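Local coordinates for phenylalanine hydroxylase (Colwellia psychrerythraea, PDB 2V27), which probably catalyses the iron- and tetrahydrobiopterin-dependent hydroxylation of L-phenylalanine to L-tyrosine, the first step of phenylalanine breakdown, at residues Arg34-Ile39 against Leu185-Thr191; Glu46-Leu51 against Phe125-Leu130; Ala159-Phe164 against Val210-Arg216. Residues are numbered along the deposited sequence.

Contact 1 (Arg34-Ile39 against Leu185-Thr191); sequences RQIACI and LSSPGET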
loop_
_atom_site.group_PDB
_atom_site.type_symbol
_atom_site.label_atom_id
_atom_site.label_comp_id
_atom_site.label_asym_id
_atom_site.label_seq_id
_atom_site.Cartn_x
_atom_site.Cartn_y
_atom_site.Cartn_z
ATOM N N ARG B 34 -18.567 6.293 15.724
ATOM C CA ARG B 34 -17.737 6.933 14.693
ATOM C C ARG B 34 -18.219 6.564 13.281
ATOM O O ARG B 34 -18.233 7.408 12.400
ATOM C CB ARG B 34 -16.244 6.681 14.869
ATOM C CG ARG B 34 -15.753 5.370 14.363
ATOM C CD ARG B 34 -14.285 5.171 14.719
ATOM N NE ARG B 34 -13.779 4.006 14.022
ATOM C CZ ARG B 34 -12.534 3.580 14.044
ATOM N NH1 ARG B 34 -11.599 4.219 14.778
ATOM N NH2 ARG B 34 -12.230 2.504 13.325
ATOM N N GLN B 35 -18.635 5.320 13.076
ATOM C CA GLN B 35 -19.014 4.899 11.732
ATOM C C GLN B 35 -20.375 5.397 11.337
ATOM O O GLN B 35 -20.582 5.763 10.186
ATOM C CB GLN B 35 -18.940 3.376 11.581
ATOM C CG GLN B 35 -18.813 2.956 10.103
ATOM C CD GLN B 35 -17.482 3.375 9.437
ATOM O OE1 GLN B 35 -17.416 3.650 8.187
ATOM N NE2 GLN B 35 -16.431 3.423 10.231
ATOM N N ILE B 36 -21.323 5.423 12.290
ATOM C CA ILE B 36 -22.671 5.956 11.997
ATOM C C ILE B 36 -22.579 7.372 11.487
ATOM O O ILE B 36 -23.272 7.757 10.543
ATOM C CB ILE B 36 -23.612 5.902 13.229
ATOM C CG1 ILE B 36 -24.139 4.500 13.373
ATOM C CG2 ILE B 36 -24.849 6.789 13.034
ATOM C CD1 ILE B 36 -24.937 3.986 12.150
ATOM N N ALA B 37 -21.673 8.134 12.063
ATOM C CA ALA B 37 -21.404 9.480 11.547
ATOM C C ALA B 37 -20.717 9.449 10.153
ATOM O O ALA B 37 -21.086 10.225 9.278
ATOM C CB ALA B 37 -20.576 10.254 12.559
ATOM N N CYS B 38 -19.752 8.559 9.928
ATOM C CA CYS B 38 -19.009 8.503 8.632
ATOM C C CYS B 38 -19.902 8.170 7.454
ATOM O O CYS B 38 -19.693 8.719 6.367
ATOM C CB CYS B 38 -17.816 7.493 8.653
ATOM S SG CYS B 38 -16.563 7.981 9.846
ATOM N N ILE B 39 -20.915 7.320 7.656
ATOM C CA ILE B 39 -21.663 6.805 6.519
ATOM C C ILE B 39 -23.031 7.434 6.275
ATOM O O ILE B 39 -23.780 7.021 5.377
ATOM C CB ILE B 39 -21.771 5.263 6.559
ATOM C CG1 ILE B 39 -22.775 4.825 7.630
ATOM C CG2 ILE B 39 -20.361 4.635 6.661
ATOM C CD1 ILE B 39 -22.806 3.341 7.829
ATOM N N LEU B 185 -17.691 0.042 4.421
ATOM C CA LEU B 185 -18.725 0.476 5.389
ATOM C C LEU B 185 -18.266 0.436 6.828
ATOM O O LEU B 185 -18.828 1.173 7.652
ATOM C CB LEU B 185 -20.027 -0.394 5.213
ATOM C CG LEU B 185 -20.818 -0.125 3.921
ATOM C CD1 LEU B 185 -21.791 -1.227 3.503
ATOM C CD2 LEU B 185 -21.650 1.145 4.056
ATOM N N SER B 186 -17.384 -0.500 7.160
ATOM C CA SER B 186 -16.976 -0.640 8.545
ATOM C C SER B 186 -15.734 0.176 8.916
ATOM O O SER B 186 -15.257 0.029 10.002
ATOM C CB SER B 186 -16.738 -2.119 8.886
ATOM O OG SER B 186 -15.633 -2.638 8.118
ATOM N N SER B 187 -15.226 1.020 8.017
ATOM C CA SER B 187 -13.948 1.714 8.219
ATOM C C SER B 187 -14.051 3.201 7.868
ATOM O O SER B 187 -14.350 3.543 6.735
ATOM C CB SER B 187 -12.881 1.118 7.282
ATOM O OG SER B 187 -11.680 1.881 7.303
ATOM N N PRO B 188 -13.709 4.093 8.806
ATOM C CA PRO B 188 -13.718 5.532 8.432
ATOM C C PRO B 188 -12.671 5.820 7.349
ATOM O O PRO B 188 -12.952 6.574 6.403
ATOM C CB PRO B 188 -13.362 6.262 9.767
ATOM C CG PRO B 188 -13.721 5.225 10.848
ATOM C CD PRO B 188 -13.390 3.873 10.241
ATOM N N GLY B 189 -11.497 5.208 7.475
ATOM C CA GLY B 189 -10.410 5.485 6.468
ATOM C C GLY B 189 -10.816 5.005 5.066
ATOM O O GLY B 189 -10.679 5.756 4.078
ATOM N N GLU B 190 -11.403 3.818 4.987
ATOM C CA GLU B 190 -11.892 3.328 3.695
ATOM C C GLU B 190 -13.068 4.122 3.136
ATOM O O GLU B 190 -13.141 4.321 1.914
ATOM C CB GLU B 190 -12.304 1.860 3.793
ATOM C CG GLU B 190 -11.216 0.878 4.188
ATOM C CD GLU B 190 -10.068 0.731 3.163
ATOM O OE1 GLU B 190 -10.177 1.287 2.067
ATOM O OE2 GLU B 190 -9.066 0.064 3.545
ATOM N N THR B 191 -13.970 4.563 4.006
ATOM C CA THR B 191 -15.121 5.342 3.548
ATOM C C THR B 191 -14.667 6.694 2.953
ATOM O O THR B 191 -15.149 7.119 1.891
ATOM C CB THR B 191 -16.106 5.557 4.716
ATOM O OG1 THR B 191 -16.754 4.315 4.962
ATOM C CG2 THR B 191 -17.174 6.585 4.356
HETATM O O HOH W 1 -12.854 0.315 11.356
#
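The C-terminal end of helix 22-38 packs here against the start of helix 188-196, a junction of helix ends at the flank of the iron site. Ser-187 is the N-cap of the second helix: Ser-187 OG accepts from Glu-190 N at 3.0 Å and closes the first turn, whose leading residue Pro-188 lies against helix 22-38. Pro-188 fills the space between two residues one turn apart: Pro-188 CB lies 3.6 Å from Cys-38 SG, and Pro-188 CG 3.4 Å from Arg-34 NE, over one face of the guanidinium. That group forms a salt bridge with Asp-113, while water 1 accepts a weak bond from Arg-34 NH2 (3.0 Å) and donates to Ser-186 O (2.8 Å). The Gln-35 side chain lies against the turn from Leu-185 to Pro-188, and Ile-39 CG2 reaches Leu-185 O (3.9 Å). Ser-186 OG is hydrogen-bonded to the iron ligand His-122. Helix 120-131 closes one side through Phe-121 and Phe-125, helix 45-54 adds Tyr-47, and strand 176-179 meets Leu-185 and Thr-191 through Ile-179.

Contact 2 (Glu46-Leu51 against Phe125-Leu130); sequences EYHEGL and FGHCPL. With FE (Fe (III) ion), chain E.
Behind the iron site of this aromatic amino acid hydroxylase, helix 45-54 crosses the metal-binding helix 120-131 almost perpendicularly, segment axes 8.0 Å apart at 87°. Residues 46-51 are regularly helical. Residues 125-130 contain a wider pi-type turn at 125-127 and a kink at Pro-129 and Leu-130. The closest CA pairs are Gly-50 with Pro-129 (4.2 Å) and Tyr-47 with Leu-130 (5.5 Å). Such proximity requires glycine: a CB on Gly-50 would clash with Pro-129 O, which receives a CA-H...O contact from Gly-50 CA at 3.3 Å. Tyr-47 (chi1 t, chi2 89°) is a knob in the hole formed by Phe-125, Gly-126, Pro-129 and Leu-130, its CE1 3.5 Å from Pro-129 CG. Leu-51 CD2 lies 3.7 Å from Pro-129 CG. The CA-to-CB bond of His-127 (chi1 m) points away from helix 45-54, and His-127 NE2 binds iron at 2.1 Å, alongside His-122 and Glu-167. Tyr-47 OH donates to Phe-125 O at 2.6 Å, over one face of the Phe-125 ring.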
loop_
_atom_site.group_PDB
_atom_site.type_symbol
_atom_site.label_atom_id
_atom_site.label_comp_id
_atom_site.label_asym_id
_atom_site.label_seq_id
_atom_site.Cartn_x
_atom_site.Cartn_y
_atom_site.Cartn_z
ATOM N N GLU B 46 -29.989 0.901 0.609
ATOM C CA GLU B 46 -30.299 -0.500 0.930
ATOM C C GLU B 46 -29.671 -0.899 2.272
ATOM O O GLU B 46 -30.223 -1.683 3.031
ATOM C CB GLU B 46 -29.818 -1.437 -0.190
ATOM C CG GLU B 46 -30.484 -1.181 -1.575
ATOM C CD GLU B 46 -29.726 -0.200 -2.491
ATOM O OE1 GLU B 46 -29.056 0.729 -1.984
ATOM O OE2 GLU B 46 -29.770 -0.483 -3.710
ATOM N N TYR B 47 -28.475 -0.364 2.518
ATOM C CA TYR B 47 -27.742 -0.600 3.743
ATOM C C TYR B 47 -28.476 0.078 4.926
ATOM O O TYR B 47 -28.681 -0.567 5.965
ATOM C CB TYR B 47 -26.277 -0.109 3.614
ATOM C CG TYR B 47 -25.521 -0.225 4.912
ATOM C CD1 TYR B 47 -24.829 -1.416 5.228
ATOM C CD2 TYR B 47 -25.524 0.811 5.845
ATOM C CE1 TYR B 47 -24.112 -1.531 6.421
ATOM C CE2 TYR B 47 -24.840 0.696 7.061
ATOM C CZ TYR B 47 -24.149 -0.466 7.342
ATOM O OH TYR B 47 -23.514 -0.584 8.543
ATOM N N HIS B 48 -28.883 1.354 4.780
ATOM C CA HIS B 48 -29.618 2.024 5.828
ATOM C C HIS B 48 -30.939 1.299 6.153
ATOM O O HIS B 48 -31.265 1.137 7.339
ATOM C CB HIS B 48 -29.884 3.453 5.429
ATOM C CG HIS B 48 -28.665 4.319 5.507
ATOM N ND1 HIS B 48 -28.131 4.739 6.707
ATOM C CD2 HIS B 48 -27.878 4.848 4.537
ATOM C CE1 HIS B 48 -27.076 5.501 6.471
ATOM N NE2 HIS B 48 -26.916 5.606 5.163
ATOM N N GLU B 49 -31.631 0.805 5.130
ATOM C CA GLU B 49 -32.826 -0.013 5.360
ATOM C C GLU B 49 -32.482 -1.246 6.230
ATOM O O GLU B 49 -33.189 -1.562 7.228
ATOM C CB GLU B 49 -33.429 -0.484 4.044
ATOM C CG GLU B 49 -34.687 -1.388 4.347
ATOM C CD GLU B 49 -35.369 -1.899 3.109
ATOM O OE1 GLU B 49 -34.698 -1.967 2.038
ATOM O OE2 GLU B 49 -36.594 -2.192 3.199
ATOM N N GLY B 50 -31.352 -1.896 5.926
ATOM C CA GLY B 50 -30.907 -3.054 6.686
ATOM C C GLY B 50 -30.553 -2.709 8.114
ATOM O O GLY B 50 -30.857 -3.490 9.038
ATOM N N LEU B 51 -29.939 -1.539 8.359
ATOM C CA LEU B 51 -29.734 -1.104 9.755
ATOM C C LEU B 51 -31.063 -0.992 10.541
ATOM O O LEU B 51 -31.128 -1.344 11.716
ATOM C CB LEU B 51 -29.018 0.255 9.795
ATOM C CG LEU B 51 -27.501 0.232 9.602
ATOM C CD1 LEU B 51 -27.020 1.732 9.729
ATOM C CD2 LEU B 51 -26.755 -0.675 10.618
ATOM N N PHE B 125 -21.407 -4.960 11.559
ATOM C CA PHE B 125 -21.708 -3.641 11.068
ATOM C C PHE B 125 -21.532 -3.537 9.537
ATOM O O PHE B 125 -22.378 -2.937 8.811
ATOM C CB PHE B 125 -20.855 -2.602 11.799
ATOM C CG PHE B 125 -21.285 -1.206 11.516
ATOM C CD1 PHE B 125 -22.117 -0.504 12.410
ATOM C CD2 PHE B 125 -20.800 -0.585 10.397
ATOM C CE1 PHE B 125 -22.526 0.827 12.113
ATOM C CE2 PHE B 125 -21.160 0.695 10.097
ATOM C CZ PHE B 125 -22.003 1.424 10.920
ATOM N N GLY B 126 -20.446 -4.108 9.027
ATOM C CA GLY B 126 -20.173 -3.969 7.594
ATOM C C GLY B 126 -21.061 -4.786 6.648
ATOM O O GLY B 126 -21.409 -4.294 5.554
ATOM N N HIS B 127 -21.318 -6.071 7.001
ATOM C CA HIS B 127 -22.036 -6.997 6.092
ATOM C C HIS B 127 -23.477 -7.335 6.490
ATOM O O HIS B 127 -24.388 -7.408 5.662
ATOM C CB HIS B 127 -21.252 -8.299 5.895
ATOM C CG HIS B 127 -19.931 -8.119 5.188
ATOM N ND1 HIS B 127 -19.792 -7.476 3.965
ATOM C CD2 HIS B 127 -18.683 -8.475 5.568
ATOM C CE1 HIS B 127 -18.513 -7.471 3.621
ATOM N NE2 HIS B 127 -17.818 -8.053 4.575
ATOM N N CYS B 128 -23.707 -7.525 7.786
ATOM C CA CYS B 128 -24.996 -8.083 8.189
ATOM C C CYS B 128 -26.210 -7.184 7.804
ATOM O O CYS B 128 -27.271 -7.712 7.455
ATOM C CB CYS B 128 -24.974 -8.429 9.680
ATOM S SG CYS B 128 -24.073 -9.952 9.961
ATOM N N PRO B 129 -26.085 -5.847 7.846
ATOM C CA PRO B 129 -27.288 -5.115 7.425
ATOM C C PRO B 129 -27.733 -5.423 5.973
ATOM O O PRO B 129 -28.948 -5.459 5.673
ATOM C CB PRO B 129 -26.883 -3.634 7.558
ATOM C CG PRO B 129 -25.793 -3.647 8.599
ATOM C CD PRO B 129 -25.008 -4.932 8.307
ATOM N N LEU B 130 -26.779 -5.667 5.076
ATOM C CA LEU B 130 -27.154 -6.031 3.724
ATOM C C LEU B 130 -27.625 -7.477 3.540
ATOM O O LEU B 130 -28.297 -7.788 2.543
ATOM C CB LEU B 130 -26.023 -5.631 2.753
ATOM C CG LEU B 130 -26.070 -4.127 2.483
ATOM C CD1 LEU B 130 -24.688 -3.724 1.887
ATOM C CD2 LEU B 130 -27.175 -3.751 1.542
HETATM FE FE FE E . -15.727 -8.509 4.800
HETATM O O HOH W 2 -13.611 -9.266 4.996
HETATM O O HOH W 3 -16.048 -10.364 5.717
#

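Contact 3 (Ala159-Phe164 against Val210-Arg216); sequences ARLYWF and VLRTPYR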
loop_
_atom_site.group_PDB
_atom_site.type_symbol
_atom_site.label_atom_id
_atom_site.label_comp_id
_atom_site.label_asym_id
_atom_site.label_seq_id
_atom_site.Cartn_x
_atom_site.Cartn_y
_atom_site.Cartn_z
ATOM N N ALA B 159 -12.757 -15.186 -5.508
ATOM C CA ALA B 159 -12.357 -14.224 -4.458
ATOM C C ALA B 159 -12.204 -12.764 -4.977
ATOM O O ALA B 159 -12.511 -11.821 -4.248
ATOM C CB ALA B 159 -11.055 -14.694 -3.749
ATOM N N ARG B 160 -11.773 -12.621 -6.225
ATOM C CA ARG B 160 -11.563 -11.335 -6.866
ATOM C C ARG B 160 -12.941 -10.693 -7.094
ATOM O O ARG B 160 -13.182 -9.491 -6.791
ATOM C CB ARG B 160 -10.764 -11.509 -8.187
ATOM C CG ARG B 160 -10.581 -10.255 -9.012
ATOM C CD ARG B 160 -9.711 -10.579 -10.251
ATOM N NE ARG B 160 -8.344 -10.955 -9.888
ATOM C CZ ARG B 160 -7.752 -12.066 -10.296
ATOM N NH1 ARG B 160 -8.387 -12.908 -11.134
ATOM N NH2 ARG B 160 -6.524 -12.331 -9.848
ATOM N N LEU B 161 -13.893 -11.493 -7.593
ATOM C CA LEU B 161 -15.271 -11.056 -7.742
ATOM C C LEU B 161 -15.859 -10.584 -6.386
ATOM O O LEU B 161 -16.466 -9.505 -6.291
ATOM C CB LEU B 161 -16.159 -12.162 -8.342
ATOM C CG LEU B 161 -17.663 -11.831 -8.459
ATOM C CD1 LEU B 161 -18.006 -10.526 -9.271
ATOM C CD2 LEU B 161 -18.423 -13.062 -9.059
ATOM N N TYR B 162 -15.634 -11.350 -5.328
ATOM C CA TYR B 162 -16.147 -11.063 -3.996
ATOM C C TYR B 162 -15.522 -9.742 -3.525
ATOM O O TYR B 162 -16.226 -8.853 -2.994
ATOM C CB TYR B 162 -15.711 -12.206 -3.076
ATOM C CG TYR B 162 -16.375 -12.248 -1.697
ATOM C CD1 TYR B 162 -17.579 -12.950 -1.523
ATOM C CD2 TYR B 162 -15.817 -11.601 -0.605
ATOM C CE1 TYR B 162 -18.218 -13.022 -0.287
ATOM C CE2 TYR B 162 -16.454 -11.685 0.679
ATOM C CZ TYR B 162 -17.652 -12.423 0.788
ATOM O OH TYR B 162 -18.386 -12.562 1.970
ATOM N N TRP B 163 -14.224 -9.577 -3.782
ATOM C CA TRP B 163 -13.495 -8.402 -3.328
ATOM C C TRP B 163 -14.136 -7.136 -3.904
ATOM O O TRP B 163 -14.372 -6.174 -3.185
ATOM C CB TRP B 163 -12.031 -8.512 -3.788
ATOM C CG TRP B 163 -11.179 -7.348 -3.360
ATOM C CD1 TRP B 163 -10.734 -6.281 -4.150
ATOM C CD2 TRP B 163 -10.597 -7.159 -2.066
ATOM N NE1 TRP B 163 -9.930 -5.438 -3.385
ATOM C CE2 TRP B 163 -9.810 -5.959 -2.112
ATOM C CE3 TRP B 163 -10.677 -7.871 -0.861
ATOM C CZ2 TRP B 163 -9.118 -5.464 -0.969
ATOM C CZ3 TRP B 163 -9.977 -7.396 0.259
ATOM C CH2 TRP B 163 -9.206 -6.201 0.197
ATOM N N PHE B 164 -14.393 -7.165 -5.203
ATOM C CA PHE B 164 -14.909 -5.998 -5.861
ATOM C C PHE B 164 -16.403 -5.747 -5.710
ATOM O O PHE B 164 -16.906 -4.734 -6.223
ATOM C CB PHE B 164 -14.495 -6.043 -7.315
ATOM C CG PHE B 164 -13.029 -5.713 -7.500
ATOM C CD1 PHE B 164 -12.109 -6.689 -7.950
ATOM C CD2 PHE B 164 -12.573 -4.410 -7.174
ATOM C CE1 PHE B 164 -10.730 -6.361 -8.142
ATOM C CE2 PHE B 164 -11.236 -4.053 -7.340
ATOM C CZ PHE B 164 -10.305 -5.024 -7.841
ATOM N N VAL B 210 -13.903 -7.171 -14.041
ATOM C CA VAL B 210 -13.672 -7.463 -12.612
ATOM C C VAL B 210 -12.838 -8.732 -12.495
ATOM O O VAL B 210 -11.825 -8.728 -11.805
ATOM C CB VAL B 210 -15.010 -7.642 -11.862
ATOM C CG1 VAL B 210 -14.802 -8.345 -10.443
ATOM C CG2 VAL B 210 -15.694 -6.350 -11.712
ATOM N N LEU B 211 -13.199 -9.811 -13.207
ATOM C CA LEU B 211 -12.435 -11.059 -13.109
ATOM C C LEU B 211 -10.943 -10.913 -13.567
ATOM O O LEU B 211 -10.088 -11.700 -13.182
ATOM C CB LEU B 211 -13.122 -12.148 -13.960
ATOM C CG LEU B 211 -14.456 -12.664 -13.389
ATOM C CD1 LEU B 211 -15.162 -13.508 -14.426
ATOM C CD2 LEU B 211 -14.284 -13.437 -12.058
ATOM N N ARG B 212 -10.710 -9.913 -14.427
ATOM C CA ARG B 212 -9.359 -9.650 -14.965
ATOM C C ARG B 212 -8.523 -8.660 -14.135
ATOM O O ARG B 212 -7.398 -8.354 -14.521
ATOM C CB ARG B 212 -9.475 -9.105 -16.377
ATOM C CG ARG B 212 -9.922 -10.255 -17.355
ATOM C CD ARG B 212 -10.096 -9.723 -18.791
ATOM N NE ARG B 212 -8.775 -9.463 -19.318
ATOM C CZ ARG B 212 -8.323 -8.292 -19.764
ATOM N NH1 ARG B 212 -9.104 -7.190 -19.843
ATOM N NH2 ARG B 212 -7.045 -8.231 -20.122
ATOM N N THR B 213 -9.048 -8.133 -13.025
ATOM C CA THR B 213 -8.342 -7.031 -12.328
ATOM C C THR B 213 -7.441 -7.550 -11.177
ATOM O O THR B 213 -7.958 -8.050 -10.177
ATOM C CB THR B 213 -9.389 -6.028 -11.760
ATOM O OG1 THR B 213 -10.189 -5.480 -12.826
ATOM C CG2 THR B 213 -8.648 -4.856 -11.057
ATOM N N PRO B 214 -6.120 -7.395 -11.280
ATOM C CA PRO B 214 -5.243 -7.804 -10.140
ATOM C C PRO B 214 -5.530 -6.879 -8.977
ATOM O O PRO B 214 -5.890 -5.679 -9.167
ATOM C CB PRO B 214 -3.816 -7.472 -10.616
ATOM C CG PRO B 214 -3.958 -6.796 -11.885
ATOM C CD PRO B 214 -5.376 -6.839 -12.429
ATOM N N TYR B 215 -5.415 -7.392 -7.768
ATOM C CA TYR B 215 -5.615 -6.497 -6.604
ATOM C C TYR B 215 -4.754 -7.017 -5.453
ATOM O O TYR B 215 -4.255 -8.160 -5.454
ATOM C CB TYR B 215 -7.093 -6.494 -6.150
ATOM C CG TYR B 215 -7.574 -7.778 -5.573
ATOM C CD1 TYR B 215 -7.746 -7.938 -4.193
ATOM C CD2 TYR B 215 -7.892 -8.852 -6.427
ATOM C CE1 TYR B 215 -8.201 -9.161 -3.664
ATOM C CE2 TYR B 215 -8.340 -10.065 -5.919
ATOM C CZ TYR B 215 -8.491 -10.210 -4.558
ATOM O OH TYR B 215 -8.916 -11.400 -3.993
ATOM N N ARG B 216 -4.553 -6.134 -4.478
ATOM C CA ARG B 216 -3.748 -6.436 -3.286
ATOM C C ARG B 216 -4.506 -5.968 -2.079
ATOM O O ARG B 216 -5.058 -4.874 -2.096
ATOM C CB ARG B 216 -2.382 -5.760 -3.351
ATOM C CG ARG B 216 -1.538 -6.172 -4.554
ATOM C CD ARG B 216 -1.052 -7.642 -4.428
ATOM N NE ARG B 216 -0.212 -7.992 -5.597
ATOM C CZ ARG B 216 -0.664 -8.510 -6.748
ATOM N NH1 ARG B 216 -1.970 -8.798 -6.926
ATOM N NH2 ARG B 216 0.211 -8.740 -7.751
#
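An aromatic cluster and an arginine anchor join helix 152-167 to the end of helix 207-211 and the extended chain that leaves it. In the cluster, Tyr-215 (chi1 p) lays its ring on Trp-163 in a face-to-face stack with the indole five-membered ring, the centroids 4.1 Å apart and the planes at 25°. Trp-163 CB adds a CH-pi contact 4.2 Å from the Tyr-215 ring centroid. Phe-164 completes the group obliquely, its CZ 3.9 Å from Tyr-215 CB and 3.6 Å from Thr-213 CG2. Both polar ends of the stack have partners beyond the segments: Trp-163 NE1 donates to Gln-221, and Tyr-215 OH is hydrogen-bonded to His-275, a residue of the C-terminal tag.

The polar link comes from Arg-160, whose side chain (chi1 and chi2 t, then turned at chi3 m) runs to the backbone where helix 207-211 ends. Arg-160 NH1 donates to Leu-211 O at 2.9 Å, and Arg-160 NE lies 2.9 Å from Thr-213 O. Apolar packing accompanies the helix end: Val-210 CG1 lies 4.0 Å from Leu-161 CD1 and 3.9 Å from Phe-164 CB.

Trp-163 stands one turn before the iron ligand Glu-167, so the cluster borders the metal site. Around it, helix 241-254 packs on Leu-211 through Leu-247 and Ala-251, while strand 223-227 meets Val-210 through Tyr-225 and Thr-213 through Ile-223.

Overall arrangement
Contacts 1 and 2 form one continuous packed region, their centres 13 Å apart. Phe-125 joins them, with its CE2 3.3 Å from Gln-35 CG and 3.4 Å from Leu-185 O, while Ile-39 CD1 lies 3.4 Å from Tyr-47 CE2. Contact 3 stands apart, its centre about 23 Å from that of contact 1 and 22 Å from that of contact 2, and it lies across the chain's centre from contact 2. All three lie around the iron site: contact 2 supplies a ligand, His-127, while the side chains of Ser-186 in contact 1 and Trp-163 in contact 3 each come to about 7 Å from the ion.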